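Local structure of putative type VI secretion protein (Escherichia coli, 6SJL) at the interface of chains A and C and the interface of chains A and B. The protein forms the trimeric VgrG spike of the Type VI secretion system and carries the bound Tle1 effector, which it presumably delivers as cargo. Sequence-based numbering; all coordinates share one arbitrary frame. Chains: chain A/B, Putative type VI secretion protein; chain C, Putative type VI secretion protein.

Contact 1 joins the spike protein to the Tle1 effector, whereas contacts 2, 3 and 4 join two copies of the spike protein to each other. The C-alpha centres of contacts 3 and 4 lie about 22 Å apart, and that of contact 2 is about 30 Å from contact 4 and 36 Å from contact 3. In each, residues at or just before a strand of chain A meet a segment about six to ten residues later in chain B; contact 2 also draws in A:Asp607. Strand 710-714 serves contact 3 from both chains. The centre of contact 1 is 53 to 82 Å from the others, so this effector contact lies well away from the three subunit contacts described.

Contact 1: the interface of chains A and C. Residues chain A 832-834; chain C 3-4, 229, 231.
The last modelled residues of chain A, a loop following strand 825-830, run antiparallel to the start of strand 4-9 of chain C, with A:Lys833 paired to C:Tyr4, and also meet the effector loop carrying C:Phe229 and C:Asp231. A backbone bond fastens the pairing: A:Val834 N donates to C:Lys3 O over 2.6 Å. A:Lys833 fills much of the patch. Its CG stands anti to the backbone N (chi1 178°), and bends at chi2 and chi4 carry the chain past the aromatic groups towards the acid. CB lies 3.7 Å from C:Phe229 CE1, and CD comes 3.5 Å from CE1 of C:Tyr4, whose ring meets that of C:Phe229 edge to edge. Farther out, CE packs against C:Lys3 CG at 3.6 Å, the two lysines lying side by side and pointing the same way. The ammonium NZ ends 3.3 Å from C:Asp231 OD1, a salt bridge that is weak as a hydrogen bond. The hydroxyl C:Tyr4 OH donates to the anti lone pair of C:Asp231 OD2 and so helps fix the carboxylate. Strand pairing, together with a lysine that packs along its chain and ends in a salt bridge, thus contributes to holding Tle1 on the C-terminal part of VgrG.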
loop_
_atom_site.group_PDB
_atom_site.type_symbol
_atom_site.label_atom_id
_atom_site.label_comp_id
_atom_site.label_asym_id
_atom_site.label_seq_id
_atom_site.Cartn_x
_atom_site.Cartn_y
_atom_site.Cartn_z
ATOM N N GLY A 832 -15.206 -65.743 -6.700
ATOM C CA GLY A 832 -14.936 -65.536 -8.111
ATOM C C GLY A 832 -15.991 -66.156 -9.000
ATOM O O GLY A 832 -16.890 -66.862 -8.558
ATOM N N LYS A 833 -15.843 -65.876 -10.294
ATOM C CA LYS A 833 -16.738 -66.242 -11.383
ATOM C C LYS A 833 -16.389 -67.618 -11.944
ATOM O O LYS A 833 -15.290 -68.135 -11.739
ATOM C CB LYS A 833 -16.633 -65.182 -12.487
ATOM C CG LYS A 833 -17.461 -65.385 -13.749
ATOM C CD LYS A 833 -18.918 -65.103 -13.505
ATOM C CE LYS A 833 -19.714 -65.156 -14.795
ATOM N NZ LYS A 833 -19.375 -64.040 -15.723
ATOM N N VAL A 834 -17.351 -68.217 -12.645
ATOM C CA VAL A 834 -17.055 -69.284 -13.608
ATOM C C VAL A 834 -18.173 -69.369 -14.646
ATOM O O VAL A 834 -17.944 -69.702 -15.805
ATOM C CB VAL A 834 -16.852 -70.648 -12.940
ATOM C CG1 VAL A 834 -18.171 -71.225 -12.471
ATOM C CG2 VAL A 834 -16.184 -71.593 -13.907
ATOM N N LYS C 3 -22.653 -70.671 -12.351
ATOM C CA LYS C 3 -21.881 -69.696 -13.110
ATOM C C LYS C 3 -20.924 -68.962 -12.184
ATOM O O LYS C 3 -19.972 -68.338 -12.624
ATOM C CB LYS C 3 -22.815 -68.723 -13.828
ATOM C CG LYS C 3 -22.131 -67.773 -14.782
ATOM C CD LYS C 3 -23.139 -66.889 -15.494
ATOM C CE LYS C 3 -23.899 -67.675 -16.555
ATOM N NZ LYS C 3 -24.800 -66.816 -17.363
ATOM N N TYR C 4 -21.174 -69.054 -10.887
ATOM C CA TYR C 4 -20.271 -68.517 -9.885
ATOM C C TYR C 4 -19.807 -69.652 -8.989
ATOM O O TYR C 4 -20.546 -70.607 -8.741
ATOM C CB TYR C 4 -20.946 -67.406 -9.063
ATOM C CG TYR C 4 -21.586 -66.363 -9.944
ATOM C CD1 TYR C 4 -20.859 -65.291 -10.417
ATOM C CD2 TYR C 4 -22.903 -66.487 -10.351
ATOM C CE1 TYR C 4 -21.429 -64.357 -11.243
ATOM C CE2 TYR C 4 -23.478 -65.555 -11.180
ATOM C CZ TYR C 4 -22.737 -64.493 -11.625
ATOM O OH TYR C 4 -23.320 -63.564 -12.452
ATOM N N PHE C 229 -16.070 -59.650 -6.008
ATOM C CA PHE C 229 -16.533 -59.692 -7.384
ATOM C C PHE C 229 -18.040 -59.469 -7.446
ATOM O O PHE C 229 -18.783 -59.899 -6.559
ATOM C CB PHE C 229 -16.154 -61.032 -8.022
ATOM C CG PHE C 229 -16.717 -61.238 -9.394
ATOM C CD1 PHE C 229 -17.729 -62.143 -9.611
ATOM C CD2 PHE C 229 -16.231 -60.520 -10.467
ATOM C CE1 PHE C 229 -18.245 -62.331 -10.868
ATOM C CE2 PHE C 229 -16.747 -60.708 -11.730
ATOM C CZ PHE C 229 -17.754 -61.610 -11.928
ATOM N N ASP C 231 -20.905 -59.556 -10.853
ATOM C CA ASP C 231 -20.970 -59.815 -12.289
ATOM C C ASP C 231 -22.090 -58.986 -12.896
ATOM O O ASP C 231 -23.223 -59.438 -13.035
ATOM C CB ASP C 231 -21.174 -61.293 -12.581
ATOM C CG ASP C 231 -21.385 -61.570 -14.062
ATOM O OD1 ASP C 231 -20.595 -61.064 -14.880
ATOM O OD2 ASP C 231 -22.343 -62.285 -14.409
#

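Contact 2: the interface of chains A and B. Residues chain A 607, 648-650; chain B 655, 657-658, 660.
A:Glu649 O is the focus of the close-packed part, accepting from two groups of chain B where the turn before strand 651-655 of chain A meets the turn between strands 651-655 and 659-663 of chain B. The hydroxyl B:Ser655 OG approaches at 3.0 Å, tilted slightly from the carbonyl plane, while B:Asp657 N comes from above that plane at 3.1 Å. With its OG anti to the backbone N (chi1 -176°), B:Ser655 also points into its own turn, within bonding distance of the carbonyls of B:Asp657 and B:Asn658; a hydroxyl has one proton to give, so these bonds are probably alternatives or shared. The side around A:Asp607 is looser and rich in acids. Its carboxylate crosses that of B:Asp657, the planes 53° apart, with A:Asp607 OD1 3.3 Å from B:Asp657 OD1; a shared proton or an unmodelled cation might ease this pairing. A:Ser650 OG donates to A:Asp607 OD1, and B:Asn658 ND2 holds the syn side of B:Asp660 OD1 at 3.2 Å. Between the chains, A:Asp607 N makes a weak bond of 3.5 Å to B:Asp660 OD2. The site ties turns of neighbouring subunits together and so supports the trimeric spike.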
loop_
_atom_site.group_PDB
_atom_site.type_symbol
_atom_site.label_atom_id
_atom_site.label_comp_id
_atom_site.label_asym_id
_atom_site.label_seq_id
_atom_site.Cartn_x
_atom_site.Cartn_y
_atom_site.Cartn_z
ATOM N N ASP A 607 1.572 6.771 13.362
ATOM C CA ASP A 607 1.673 7.991 14.157
ATOM C C ASP A 607 0.358 8.184 14.893
ATOM O O ASP A 607 -0.580 8.788 14.388
ATOM C CB ASP A 607 2.003 9.182 13.273
ATOM C CG ASP A 607 2.584 10.334 14.042
ATOM O OD1 ASP A 607 2.722 11.426 13.459
ATOM O OD2 ASP A 607 2.922 10.149 15.226
ATOM N N SER A 648 2.572 18.751 7.812
ATOM C CA SER A 648 3.557 18.448 8.824
ATOM C C SER A 648 3.286 17.154 9.550
ATOM O O SER A 648 4.139 16.712 10.319
ATOM C CB SER A 648 3.629 19.579 9.850
ATOM O OG SER A 648 4.064 20.781 9.254
ATOM N N GLU A 649 2.140 16.532 9.332
ATOM C CA GLU A 649 1.721 15.423 10.164
ATOM C C GLU A 649 1.229 14.293 9.290
ATOM O O GLU A 649 1.493 14.282 8.093
ATOM C CB GLU A 649 0.647 15.869 11.143
ATOM C CG GLU A 649 1.077 17.008 12.006
ATOM C CD GLU A 649 0.315 17.097 13.275
ATOM O OE1 GLU A 649 -0.843 16.668 13.310
ATOM O OE2 GLU A 649 0.857 17.625 14.258
ATOM N N SER A 650 0.531 13.339 9.869
ATOM C CA SER A 650 0.179 12.127 9.163
ATOM C C SER A 650 -1.172 12.240 8.482
ATOM O O SER A 650 -1.998 13.081 8.810
ATOM C CB SER A 650 0.161 10.950 10.121
ATOM O OG SER A 650 1.451 10.708 10.628
ATOM N N SER B 655 1.981 13.423 2.583
ATOM C CA SER B 655 2.004 13.470 4.032
ATOM C C SER B 655 3.359 13.964 4.496
ATOM O O SER B 655 4.380 13.574 3.934
ATOM C CB SER B 655 1.709 12.097 4.603
ATOM O OG SER B 655 1.641 12.164 5.997
ATOM N N ASP B 657 4.481 13.597 7.782
ATOM C CA ASP B 657 4.806 12.409 8.553
ATOM C C ASP B 657 4.276 11.177 7.827
ATOM O O ASP B 657 4.191 11.148 6.602
ATOM C CB ASP B 657 4.240 12.519 9.957
ATOM C CG ASP B 657 5.036 13.433 10.823
ATOM O OD1 ASP B 657 4.627 13.655 11.977
ATOM O OD2 ASP B 657 6.060 13.947 10.347
ATOM N N ASN B 658 4.006 10.117 8.571
ATOM C CA ASN B 658 3.453 8.887 8.030
ATOM C C ASN B 658 2.185 9.057 7.214
ATOM O O ASN B 658 1.469 10.039 7.360
ATOM C CB ASN B 658 3.131 7.912 9.155
ATOM C CG ASN B 658 4.321 7.542 9.963
ATOM O OD1 ASN B 658 5.391 8.090 9.797
ATOM N ND2 ASN B 658 4.152 6.578 10.830
ATOM N N ASP B 660 -0.747 6.417 7.318
ATOM C CA ASP B 660 -1.104 5.182 7.983
ATOM C C ASP B 660 -2.467 4.739 7.510
ATOM O O ASP B 660 -3.429 5.493 7.606
ATOM C CB ASP B 660 -1.107 5.354 9.489
ATOM C CG ASP B 660 0.055 6.159 9.974
ATOM O OD1 ASP B 660 1.185 5.640 9.915
ATOM O OD2 ASP B 660 -0.161 7.311 10.415
#

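Contact 3: the interface of chains A and B. Residues chain A 707-710; chain B 714, 717-718.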
loop_
_atom_site.group_PDB
_atom_site.type_symbol
_atom_site.label_atom_id
_atom_site.label_comp_id
_atom_site.label_asym_id
_atom_site.label_seq_id
_atom_site.Cartn_x
_atom_site.Cartn_y
_atom_site.Cartn_z
ATOM N N GLN A 707 7.493 -19.227 8.957
ATOM C CA GLN A 707 7.566 -20.168 10.059
ATOM C C GLN A 707 7.325 -21.581 9.572
ATOM O O GLN A 707 8.056 -22.501 9.931
ATOM C CB GLN A 707 6.563 -19.806 11.136
ATOM C CG GLN A 707 6.697 -20.640 12.345
ATOM C CD GLN A 707 5.556 -20.481 13.283
ATOM O OE1 GLN A 707 5.698 -19.899 14.342
ATOM N NE2 GLN A 707 4.408 -21.003 12.909
ATOM N N GLN A 708 6.309 -21.762 8.761
ATOM C CA GLN A 708 6.002 -23.035 8.146
ATOM C C GLN A 708 6.741 -23.132 6.821
ATOM O O GLN A 708 7.775 -22.505 6.618
ATOM C CB GLN A 708 4.498 -23.202 8.008
ATOM C CG GLN A 708 3.758 -23.206 9.323
ATOM C CD GLN A 708 4.411 -24.083 10.359
ATOM O OE1 GLN A 708 4.760 -25.226 10.093
ATOM N NE2 GLN A 708 4.559 -23.560 11.558
ATOM N N ASN A 709 6.251 -23.970 5.925
ATOM C CA ASN A 709 6.972 -24.254 4.699
ATOM C C ASN A 709 7.140 -23.015 3.841
ATOM O O ASN A 709 6.233 -22.203 3.709
ATOM C CB ASN A 709 6.245 -25.328 3.913
ATOM C CG ASN A 709 6.113 -26.596 4.673
ATOM O OD1 ASN A 709 6.747 -26.787 5.699
ATOM N ND2 ASN A 709 5.287 -27.482 4.178
ATOM N N LEU A 710 8.314 -22.883 3.246
ATOM C CA LEU A 710 8.617 -21.817 2.311
ATOM C C LEU A 710 8.806 -22.433 0.938
ATOM O O LEU A 710 9.556 -23.392 0.787
ATOM C CB LEU A 710 9.865 -21.062 2.751
ATOM C CG LEU A 710 10.118 -19.682 2.185
ATOM C CD1 LEU A 710 10.799 -18.881 3.206
ATOM C CD2 LEU A 710 10.982 -19.790 0.992
ATOM N N SER B 714 13.015 -20.893 6.644
ATOM C CA SER B 714 11.820 -21.425 7.274
ATOM C C SER B 714 12.211 -21.874 8.664
ATOM O O SER B 714 13.045 -22.764 8.811
ATOM C CB SER B 714 11.232 -22.580 6.489
ATOM O OG SER B 714 10.076 -23.029 7.131
ATOM N N GLY B 717 9.711 -25.235 9.205
ATOM C CA GLY B 717 9.217 -26.080 8.149
ATOM C C GLY B 717 10.242 -26.315 7.074
ATOM O O GLY B 717 11.435 -26.149 7.297
ATOM N N LYS B 718 9.780 -26.684 5.897
ATOM C CA LYS B 718 10.633 -26.969 4.765
ATOM C C LYS B 718 10.827 -25.727 3.922
ATOM O O LYS B 718 9.980 -24.841 3.891
ATOM C CB LYS B 718 10.025 -28.056 3.899
ATOM C CG LYS B 718 9.522 -29.202 4.673
ATOM C CD LYS B 718 8.895 -30.203 3.769
ATOM C CE LYS B 718 8.262 -31.288 4.589
ATOM N NZ LYS B 718 9.071 -31.527 5.809
#
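The side-chain amide oxygen of A:Asn709 is met from above its plane: the backbone N of B:Lys718, 44° out of it, donates to OD1 over 3.0 Å. The peptide carbonyl of A:Gln708 is met in a similar manner, for the hydroxyl B:Ser714 OG also sits above its plane and donates to A:Gln708 O; the modelled separation is too short to carry weight at this resolution. Beside the amide oxygen, B:Gly717 CA packs 3.6 Å from A:Asn709 OD1, and the first methylenes of B:Lys718 flank the same oxygen, CG lying 3.8 Å from it. The torsions of A:Asn709 explain this reach: CG stands anti to the carbonyl carbon (chi1 -60°), and a small chi2 turns OD1 back towards its own CA, so that it acts almost as an extra backbone acceptor. B:Ser714 extends its OG anti to its own backbone N and also receives a weak bond from B:Gly717 N, which ties the hydroxyl to the turn between strands 710-714 and 718-722 of chain B. Together these groups join the start of strand 710-714 of chain A to the neighbouring subunit. At that first residue A:Leu710 N donates to B:Lys718 O over 2.7 Å, the bond running nearly along the C=O axis.

Contact 4: the interface of chains A and B. Residues chain A 691-695; chain B 697, 701-703.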
loop_
_atom_site.group_PDB
_atom_site.type_symbol
_atom_site.label_atom_id
_atom_site.label_comp_id
_atom_site.label_asym_id
_atom_site.label_seq_id
_atom_site.Cartn_x
_atom_site.Cartn_y
_atom_site.Cartn_z
ATOM N N GLY A 691 3.539 -8.648 -15.807
ATOM C CA GLY A 691 4.671 -7.835 -15.449
ATOM C C GLY A 691 5.596 -8.516 -14.469
ATOM O O GLY A 691 5.283 -9.534 -13.852
ATOM N N ARG A 692 6.768 -7.927 -14.338
ATOM C CA ARG A 692 7.818 -8.450 -13.491
ATOM C C ARG A 692 7.634 -8.003 -12.054
ATOM O O ARG A 692 7.337 -6.841 -11.789
ATOM C CB ARG A 692 9.159 -7.963 -14.014
ATOM C CG ARG A 692 10.337 -8.511 -13.310
ATOM C CD ARG A 692 11.587 -8.151 -14.036
ATOM N NE ARG A 692 12.710 -7.943 -13.134
ATOM C CZ ARG A 692 13.216 -6.752 -12.838
ATOM N NH1 ARG A 692 12.692 -5.660 -13.367
ATOM N NH2 ARG A 692 14.245 -6.652 -12.015
ATOM N N VAL A 693 7.835 -8.917 -11.120
ATOM C CA VAL A 693 7.901 -8.580 -9.710
ATOM C C VAL A 693 9.365 -8.386 -9.368
ATOM O O VAL A 693 10.192 -9.256 -9.634
ATOM C CB VAL A 693 7.269 -9.662 -8.833
ATOM C CG1 VAL A 693 7.508 -9.356 -7.401
ATOM C CG2 VAL A 693 5.823 -9.730 -9.084
ATOM N N ASN A 694 9.699 -7.224 -8.836
ATOM C CA ASN A 694 11.063 -6.895 -8.474
ATOM C C ASN A 694 11.083 -6.480 -7.018
ATOM O O ASN A 694 10.550 -5.432 -6.667
ATOM C CB ASN A 694 11.597 -5.783 -9.369
ATOM C CG ASN A 694 13.028 -5.459 -9.093
ATOM O OD1 ASN A 694 13.410 -4.303 -9.066
ATOM N ND2 ASN A 694 13.835 -6.477 -8.876
ATOM N N ILE A 695 11.701 -7.293 -6.179
ATOM C CA ILE A 695 11.846 -7.021 -4.760
ATOM C C ILE A 695 13.322 -6.784 -4.510
ATOM O O ILE A 695 14.136 -7.681 -4.728
ATOM C CB ILE A 695 11.320 -8.177 -3.908
ATOM C CG1 ILE A 695 9.884 -8.481 -4.280
ATOM C CG2 ILE A 695 11.407 -7.848 -2.461
ATOM C CD1 ILE A 695 9.454 -9.852 -3.965
ATOM N N ALA B 697 4.718 -13.605 -9.440
ATOM C CA ALA B 697 4.726 -13.038 -10.780
ATOM C C ALA B 697 3.963 -14.033 -11.632
ATOM O O ALA B 697 4.520 -14.989 -12.150
ATOM C CB ALA B 697 6.138 -12.811 -11.278
ATOM N N ASP B 701 8.688 -12.736 -14.884
ATOM C CA ASP B 701 9.833 -12.997 -14.037
ATOM C C ASP B 701 9.600 -12.472 -12.636
ATOM O O ASP B 701 8.854 -11.524 -12.419
ATOM C CB ASP B 701 11.083 -12.328 -14.588
ATOM C CG ASP B 701 11.482 -12.827 -15.950
ATOM O OD1 ASP B 701 11.230 -13.992 -16.275
ATOM O OD2 ASP B 701 12.103 -12.049 -16.695
ATOM N N LEU B 702 10.253 -13.094 -11.677
ATOM C CA LEU B 702 10.343 -12.559 -10.337
ATOM C C LEU B 702 11.809 -12.390 -10.007
ATOM O O LEU B 702 12.627 -13.245 -10.329
ATOM C CB LEU B 702 9.675 -13.458 -9.324
ATOM C CG LEU B 702 9.402 -12.852 -7.960
ATOM C CD1 LEU B 702 8.109 -13.341 -7.446
ATOM C CD2 LEU B 702 10.471 -13.252 -7.025
ATOM N N SER B 703 12.142 -11.272 -9.391
ATOM C CA SER B 703 13.513 -10.956 -9.045
ATOM C C SER B 703 13.528 -10.506 -7.603
ATOM O O SER B 703 12.847 -9.549 -7.248
ATOM C CB SER B 703 14.061 -9.870 -9.955
ATOM O OG SER B 703 15.392 -9.575 -9.623
#
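A parallel strand-to-strand interface between two copies of VgrG extends a sheet from one subunit into the next, with A:Val693 paired to B:Leu702 and A:Asn694 to B:Ser703, and so helps bind the subunits of the spike. A ladder of backbone bonds carries it. A:Val693 N donates to B:Asp701 O, and B:Ser703 N returns a bond to A:Val693 O at 2.8 Å. One step on, A:Ile695 N reaches B:Ser703 O at 2.7 Å. Side chains sort to the two sides of this ladder. On the apolar side A:Val693 and B:Leu702 lie alongside each other, pointing the same way, with A:Val693 CB 3.9 Å from B:Leu702 CG. The valine's CG1 is anti to the backbone N (chi1 173°), which leaves CG2 to turn aside and meet B:Ala697 CB at 3.8 Å. The opposite side is polar. There A:Asn694 CB lies over one face of the A:Arg692 guanidinium, offset toward its rim, and the arginine NH2 passes 3.8 Å from B:Ser703 CB; the amide nitrogen A:Asn694 ND2 is 3.6 Å from the same carbon. The arginine stays apart from the carboxylate of B:Asp701, though their opposite charges may attract weakly over that distance. In the fold, the site places the start of strand 693-697 of chain A beside the start of strand 702-706 of chain B, within the intertwined beta-helix typical of VgrG spikes, whose interior the apolar side presumably faces.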